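Local coordinates for iron-regulated ABC transporter siderophore-binding protein SirA (Staphylococcus aureus subsp. aureus, PDB 3MWF) that binds iron-loaded staphyloferrin B and probably hands this siderophore to an ABC transporter for iron uptake, at residues L27-G39 and T270-K282. Residues are numbered along the deposited sequence; the frame is centred on the assembly and turned at random.
Sequences LYQGATDVAVSLG and TWNLAGGYKSSLK. With SE8 (5-[(2-{[(3S)-5-{[(2S)-2-amino-2-carboxyethyl]amino}-3-carboxy-3-hydroxy-5-oxopentanoyl]amino}ethyl)amino]-2,5-dioxopentanoic acid), chain C.
Asp33 meets the start of helix 277-282 through its carboxylate. Asp33 OD1 accepts a nearly straight bond from Lys278 N (2.9 Å, 170°), whose N-H arrives on the syn side, somewhat out of plane. Tyr277 N gives Asp33 OD1 a weak, bent bond (2.8 Å). An acidic side chain of one helix thus binds the first backbone amides of another. CG lies anti to the backbone N (chi1 -179°), which swings the carboxylate out from its own helix. Asp33 OD2 lies against Lys278 CB at 3.3 Å. It also bonds to Tyr57 OH and, weakly, to a water that accepts from Ser279 N.

One turn on, Ser37 OG packs on Lys278 CG (3.5 Å) while bonding back to Asp33 O. At the other end Gly30 CA is 3.8 Å from Gly276 CA. Beside it, Gln29 CG touches Leu273 O, and Gln29 NE2 bonds to the carboxylate of Glu71 and the backbone O of Glu47.

Residues 274-276 join pocket residues Asn272, whose ND2 binds staphyloferrin B O24 (2.8 Å), and Leu273 to the next helix. Helices 29-37 and 277-282 stand almost perpendicular (89°). Val34 and Ala35 pack on helix 116-127, Ser37 and Leu38 on helix 130-155. Helix 29-37 follows strand 24-26 of the six-stranded mixed sheet in this periplasmic binding protein fold.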
loop_
_atom_site.group_PDB
_atom_site.type_symbol
_atom_site.label_atom_id
_atom_site.label_comp_id
_atom_site.label_asym_id
_atom_site.label_seq_id
_atom_site.Cartn_x
_atom_site.Cartn_y
_atom_site.Cartn_z
ATOM N N LEU A 27 2.055 -7.321 -11.700
ATOM C CA LEU A 27 3.389 -7.539 -11.101
ATOM C C LEU A 27 3.629 -6.834 -9.773
ATOM O O LEU A 27 4.749 -6.814 -9.292
ATOM C CB LEU A 27 4.491 -7.132 -12.093
ATOM C CG LEU A 27 4.441 -7.929 -13.413
ATOM C CD1 LEU A 27 5.617 -7.521 -14.288
ATOM C CD2 LEU A 27 4.501 -9.429 -13.160
ATOM N N TYR A 28 2.582 -6.243 -9.200
ATOM C CA TYR A 28 2.662 -5.881 -7.787
ATOM C C TYR A 28 1.322 -6.081 -7.093
ATOM O O TYR A 28 0.292 -6.089 -7.747
ATOM C CB TYR A 28 3.200 -4.456 -7.599
ATOM C CG TYR A 28 2.458 -3.325 -8.245
ATOM C CD1 TYR A 28 2.780 -2.917 -9.551
ATOM C CD2 TYR A 28 1.526 -2.568 -7.522
ATOM C CE1 TYR A 28 2.144 -1.803 -10.128
ATOM C CE2 TYR A 28 0.874 -1.473 -8.098
ATOM C CZ TYR A 28 1.220 -1.077 -9.384
ATOM O OH TYR A 28 0.613 0.008 -9.975
ATOM N N GLN A 29 1.349 -6.229 -5.763
ATOM C CA GLN A 29 0.134 -6.601 -5.024
ATOM C C GLN A 29 -1.048 -5.701 -5.355
ATOM O O GLN A 29 -2.160 -6.174 -5.561
ATOM C CB GLN A 29 0.407 -6.482 -3.513
ATOM C CG GLN A 29 1.742 -7.091 -3.044
ATOM C CD GLN A 29 1.808 -8.590 -3.249
ATOM O OE1 GLN A 29 0.891 -9.310 -2.875
ATOM N NE2 GLN A 29 2.902 -9.067 -3.863
ATOM N N GLY A 30 -0.824 -4.386 -5.360
ATOM C CA GLY A 30 -1.932 -3.441 -5.529
ATOM C C GLY A 30 -2.549 -3.529 -6.910
ATOM O O GLY A 30 -3.729 -3.297 -7.055
ATOM N N ALA A 31 -1.732 -3.842 -7.915
ATOM C CA ALA A 31 -2.208 -3.987 -9.289
ATOM C C ALA A 31 -3.133 -5.200 -9.354
ATOM O O ALA A 31 -4.190 -5.163 -9.987
ATOM C CB ALA A 31 -1.020 -4.142 -10.244
ATOM N N THR A 32 -2.758 -6.270 -8.660
ATOM C CA THR A 32 -3.634 -7.467 -8.598
ATOM C C THR A 32 -4.986 -7.140 -7.983
ATOM O O THR A 32 -6.050 -7.543 -8.506
ATOM C CB THR A 32 -2.949 -8.564 -7.805
ATOM O OG1 THR A 32 -1.687 -8.832 -8.423
ATOM C CG2 THR A 32 -3.780 -9.867 -7.861
ATOM N N ASP A 33 -4.933 -6.389 -6.895
ATOM C CA ASP A 33 -6.120 -5.939 -6.199
ATOM C C ASP A 33 -6.978 -5.046 -7.079
ATOM O O ASP A 33 -8.201 -5.200 -7.145
ATOM C CB ASP A 33 -5.711 -5.219 -4.905
ATOM C CG ASP A 33 -6.921 -4.726 -4.089
ATOM O OD1 ASP A 33 -7.600 -3.756 -4.523
ATOM O OD2 ASP A 33 -7.169 -5.314 -2.994
ATOM N N VAL A 34 -6.340 -4.107 -7.760
ATOM C CA VAL A 34 -7.072 -3.171 -8.617
ATOM C C VAL A 34 -7.724 -3.915 -9.796
ATOM O O VAL A 34 -8.869 -3.619 -10.155
ATOM C CB VAL A 34 -6.150 -2.012 -9.059
ATOM C CG1 VAL A 34 -6.761 -1.193 -10.232
ATOM C CG2 VAL A 34 -5.878 -1.091 -7.875
ATOM N N ALA A 35 -7.013 -4.894 -10.362
ATOM C CA ALA A 35 -7.582 -5.661 -11.490
ATOM C C ALA A 35 -8.881 -6.330 -11.031
ATOM O O ALA A 35 -9.936 -6.225 -11.683
ATOM C CB ALA A 35 -6.587 -6.710 -11.958
ATOM N N VAL A 36 -8.811 -7.014 -9.893
ATOM C CA VAL A 36 -10.008 -7.646 -9.326
ATOM C C VAL A 36 -11.134 -6.631 -9.065
ATOM O O VAL A 36 -12.314 -6.867 -9.402
ATOM C CB VAL A 36 -9.623 -8.459 -8.062
ATOM C CG1 VAL A 36 -10.861 -8.880 -7.242
ATOM C CG2 VAL A 36 -8.765 -9.685 -8.428
ATOM N N SER A 37 -10.770 -5.480 -8.504
ATOM C CA SER A 37 -11.720 -4.409 -8.198
ATOM C C SER A 37 -12.424 -3.860 -9.448
ATOM O O SER A 37 -13.593 -3.403 -9.386
ATOM C CB SER A 37 -10.976 -3.283 -7.474
ATOM O OG SER A 37 -10.556 -3.717 -6.182
ATOM N N LEU A 38 -11.709 -3.899 -10.568
ATOM C CA LEU A 38 -12.229 -3.434 -11.857
ATOM C C LEU A 38 -12.964 -4.543 -12.633
ATOM O O LEU A 38 -13.406 -4.319 -13.771
ATOM C CB LEU A 38 -11.096 -2.848 -12.702
ATOM C CG LEU A 38 -10.502 -1.521 -12.209
ATOM C CD1 LEU A 38 -9.256 -1.197 -12.979
ATOM C CD2 LEU A 38 -11.502 -0.376 -12.337
ATOM N N GLY A 39 -13.076 -5.722 -12.024
ATOM C CA GLY A 39 -13.817 -6.861 -12.600
ATOM C C GLY A 39 -13.021 -7.695 -13.590
ATOM O O GLY A 39 -13.608 -8.438 -14.396
ATOM N N THR A 270 -3.800 -5.327 5.404
ATOM C CA THR A 270 -4.594 -4.099 5.257
ATOM C C THR A 270 -3.723 -2.836 5.265
ATOM O O THR A 270 -3.929 -1.919 4.455
ATOM C CB THR A 270 -5.606 -4.019 6.389
ATOM O OG1 THR A 270 -6.532 -5.087 6.197
ATOM C CG2 THR A 270 -6.396 -2.679 6.376
ATOM N N TRP A 271 -2.781 -2.803 6.204
ATOM C CA TRP A 271 -2.035 -1.591 6.487
ATOM C C TRP A 271 -0.861 -1.339 5.562
ATOM O O TRP A 271 -0.363 -0.207 5.508
ATOM C CB TRP A 271 -1.605 -1.535 7.961
ATOM C CG TRP A 271 -2.754 -1.085 8.828
ATOM C CD1 TRP A 271 -3.825 -1.845 9.244
ATOM C CD2 TRP A 271 -2.978 0.239 9.314
ATOM N NE1 TRP A 271 -4.697 -1.061 9.979
ATOM C CE2 TRP A 271 -4.203 0.223 10.029
ATOM C CE3 TRP A 271 -2.263 1.447 9.213
ATOM C CZ2 TRP A 271 -4.719 1.369 10.661
ATOM C CZ3 TRP A 271 -2.771 2.589 9.837
ATOM C CH2 TRP A 271 -3.991 2.540 10.562
ATOM N N ASN A 272 -0.396 -2.371 4.843
ATOM C CA ASN A 272 0.706 -2.143 3.928
ATOM C C ASN A 272 0.838 -3.113 2.757
ATOM O O ASN A 272 1.146 -2.694 1.619
ATOM C CB ASN A 272 2.055 -2.159 4.679
ATOM C CG ASN A 272 3.176 -1.641 3.807
ATOM O OD1 ASN A 272 3.066 -0.552 3.226
ATOM N ND2 ASN A 272 4.252 -2.411 3.706
ATOM N N LEU A 273 0.652 -4.402 3.023
ATOM C CA LEU A 273 1.095 -5.376 1.987
ATOM C C LEU A 273 0.209 -5.455 0.765
ATOM O O LEU A 273 0.739 -5.604 -0.346
ATOM C CB LEU A 273 1.289 -6.768 2.587
ATOM C CG LEU A 273 2.319 -6.874 3.708
ATOM C CD1 LEU A 273 2.387 -8.320 4.263
ATOM C CD2 LEU A 273 3.744 -6.351 3.381
ATOM N N ALA A 274 -1.109 -5.394 0.956
ATOM C CA ALA A 274 -2.029 -5.556 -0.160
ATOM C C ALA A 274 -1.905 -4.425 -1.183
ATOM O O ALA A 274 -2.013 -4.663 -2.399
ATOM C CB ALA A 274 -3.477 -5.723 0.328
ATOM N N GLY A 275 -1.685 -3.210 -0.693
ATOM C CA GLY A 275 -1.274 -2.090 -1.540
ATOM C C GLY A 275 -2.337 -1.532 -2.452
ATOM O O GLY A 275 -2.035 -0.689 -3.304
ATOM N N GLY A 276 -3.595 -1.963 -2.268
ATOM C CA GLY A 276 -4.567 -1.823 -3.345
ATOM C C GLY A 276 -5.782 -1.001 -3.004
ATOM O O GLY A 276 -5.806 -0.260 -2.002
ATOM N N TYR A 277 -6.804 -1.168 -3.849
ATOM C CA TYR A 277 -8.057 -0.459 -3.689
ATOM C C TYR A 277 -8.875 -1.009 -2.535
ATOM O O TYR A 277 -9.311 -0.254 -1.657
ATOM C CB TYR A 277 -8.880 -0.513 -4.976
ATOM C CG TYR A 277 -10.185 0.206 -4.770
ATOM C CD1 TYR A 277 -10.237 1.587 -4.807
ATOM C CD2 TYR A 277 -11.347 -0.508 -4.426
ATOM C CE1 TYR A 277 -11.437 2.278 -4.556
ATOM C CE2 TYR A 277 -12.541 0.173 -4.176
ATOM C CZ TYR A 277 -12.571 1.546 -4.241
ATOM O OH TYR A 277 -13.759 2.202 -4.005
ATOM N N LYS A 278 -9.066 -2.326 -2.516
ATOM C CA LYS A 278 -9.910 -2.927 -1.470
ATOM C C LYS A 278 -9.420 -2.629 -0.047
ATOM O O LYS A 278 -10.232 -2.347 0.844
ATOM C CB LYS A 278 -10.064 -4.437 -1.690
ATOM C CG LYS A 278 -10.975 -4.722 -2.867
ATOM C CD LYS A 278 -11.072 -6.197 -3.117
ATOM C CE LYS A 278 -12.120 -6.466 -4.213
ATOM N NZ LYS A 278 -13.544 -6.349 -3.714
ATOM N N SER A 279 -8.102 -2.670 0.176
ATOM C CA SER A 279 -7.562 -2.415 1.512
ATOM C C SER A 279 -7.749 -0.987 1.966
ATOM O O SER A 279 -7.762 -0.728 3.165
ATOM C CB SER A 279 -6.063 -2.703 1.588
ATOM O OG SER A 279 -5.811 -4.076 1.475
ATOM N N SER A 280 -7.834 -0.061 1.015
ATOM C CA SER A 280 -7.990 1.372 1.385
ATOM C C SER A 280 -9.289 1.554 2.174
ATOM O O SER A 280 -9.294 2.172 3.256
ATOM C CB SER A 280 -7.904 2.324 0.165
ATOM O OG SER A 280 -9.060 2.310 -0.664
ATOM N N LEU A 281 -10.364 0.945 1.665
ATOM C CA LEU A 281 -11.658 1.019 2.335
ATOM C C LEU A 281 -11.603 0.295 3.674
ATOM O O LEU A 281 -12.121 0.788 4.693
ATOM C CB LEU A 281 -12.747 0.425 1.418
ATOM C CG LEU A 281 -12.815 1.047 0.015
ATOM C CD1 LEU A 281 -13.936 0.370 -0.792
ATOM C CD2 LEU A 281 -13.060 2.565 0.065
ATOM N N LYS A 282 -10.953 -0.871 3.695
ATOM C CA LYS A 282 -10.749 -1.594 4.937
ATOM C C LYS A 282 -9.921 -0.850 5.994
ATOM O O LYS A 282 -10.203 -0.937 7.180
ATOM C CB LYS A 282 -10.153 -2.965 4.649
ATOM C CG LYS A 282 -10.116 -3.881 5.831
ATOM C CD LYS A 282 -11.467 -4.571 5.975
ATOM C CE LYS A 282 -11.351 -5.760 6.893
ATOM N NZ LYS A 282 -11.287 -5.291 8.305
HETATM C C1 SE8 C . 10.911 -5.981 -0.438
HETATM C C2 SE8 C . 10.691 -6.184 1.036
HETATM C C3 SE8 C . 9.407 -6.957 1.289
HETATM N N4 SE8 C . 8.212 -6.215 0.901
HETATM C C5 SE8 C . 7.536 -5.480 1.761
HETATM C C6 SE8 C . 6.420 -4.633 1.200
HETATM C C7 SE8 C . 6.962 -3.311 0.656
HETATM C C8 SE8 C . 5.807 -2.579 -0.054
HETATM C C9 SE8 C . 6.126 -1.142 -0.462
HETATM N N10 SE8 C . 7.368 -0.866 -0.856
HETATM C C11 SE8 C . 7.677 0.481 -1.278
HETATM C C12 SE8 C . 8.132 0.505 -2.727
HETATM N N13 SE8 C . 8.867 1.720 -3.053
HETATM C C14 SE8 C . 10.199 1.901 -2.805
HETATM C C15 SE8 C . 11.076 0.710 -2.557
HETATM C C16 SE8 C . 10.807 0.399 -1.106
HETATM C C17 SE8 C . 10.895 -1.044 -0.718
HETATM C C18 SE8 C . 11.825 -1.293 0.371
HETATM O O19 SE8 C . 11.292 -6.963 -1.126
HETATM O O20 SE8 C . 10.755 -4.834 -0.905
HETATM N N21 SE8 C . 10.650 -4.867 1.701
HETATM O O22 SE8 C . 7.763 -5.444 2.954
HETATM C C23 SE8 C . 7.565 -2.489 1.781
HETATM O O24 SE8 C . 6.805 -1.891 2.584
HETATM O O25 SE8 C . 8.814 -2.401 1.886
HETATM O O26 SE8 C . 8.041 -3.595 -0.252
HETATM O O27 SE8 C . 5.238 -0.297 -0.432
HETATM O O28 SE8 C . 10.713 3.002 -2.745
HETATM O O29 SE8 C . 10.146 -1.915 -1.171
HETATM O O30 SE8 C . 11.641 -2.282 1.074
HETATM O O31 SE8 C . 12.758 -0.483 0.602
HETATM O O HOH W 1 -5.805 -3.888 -1.263
#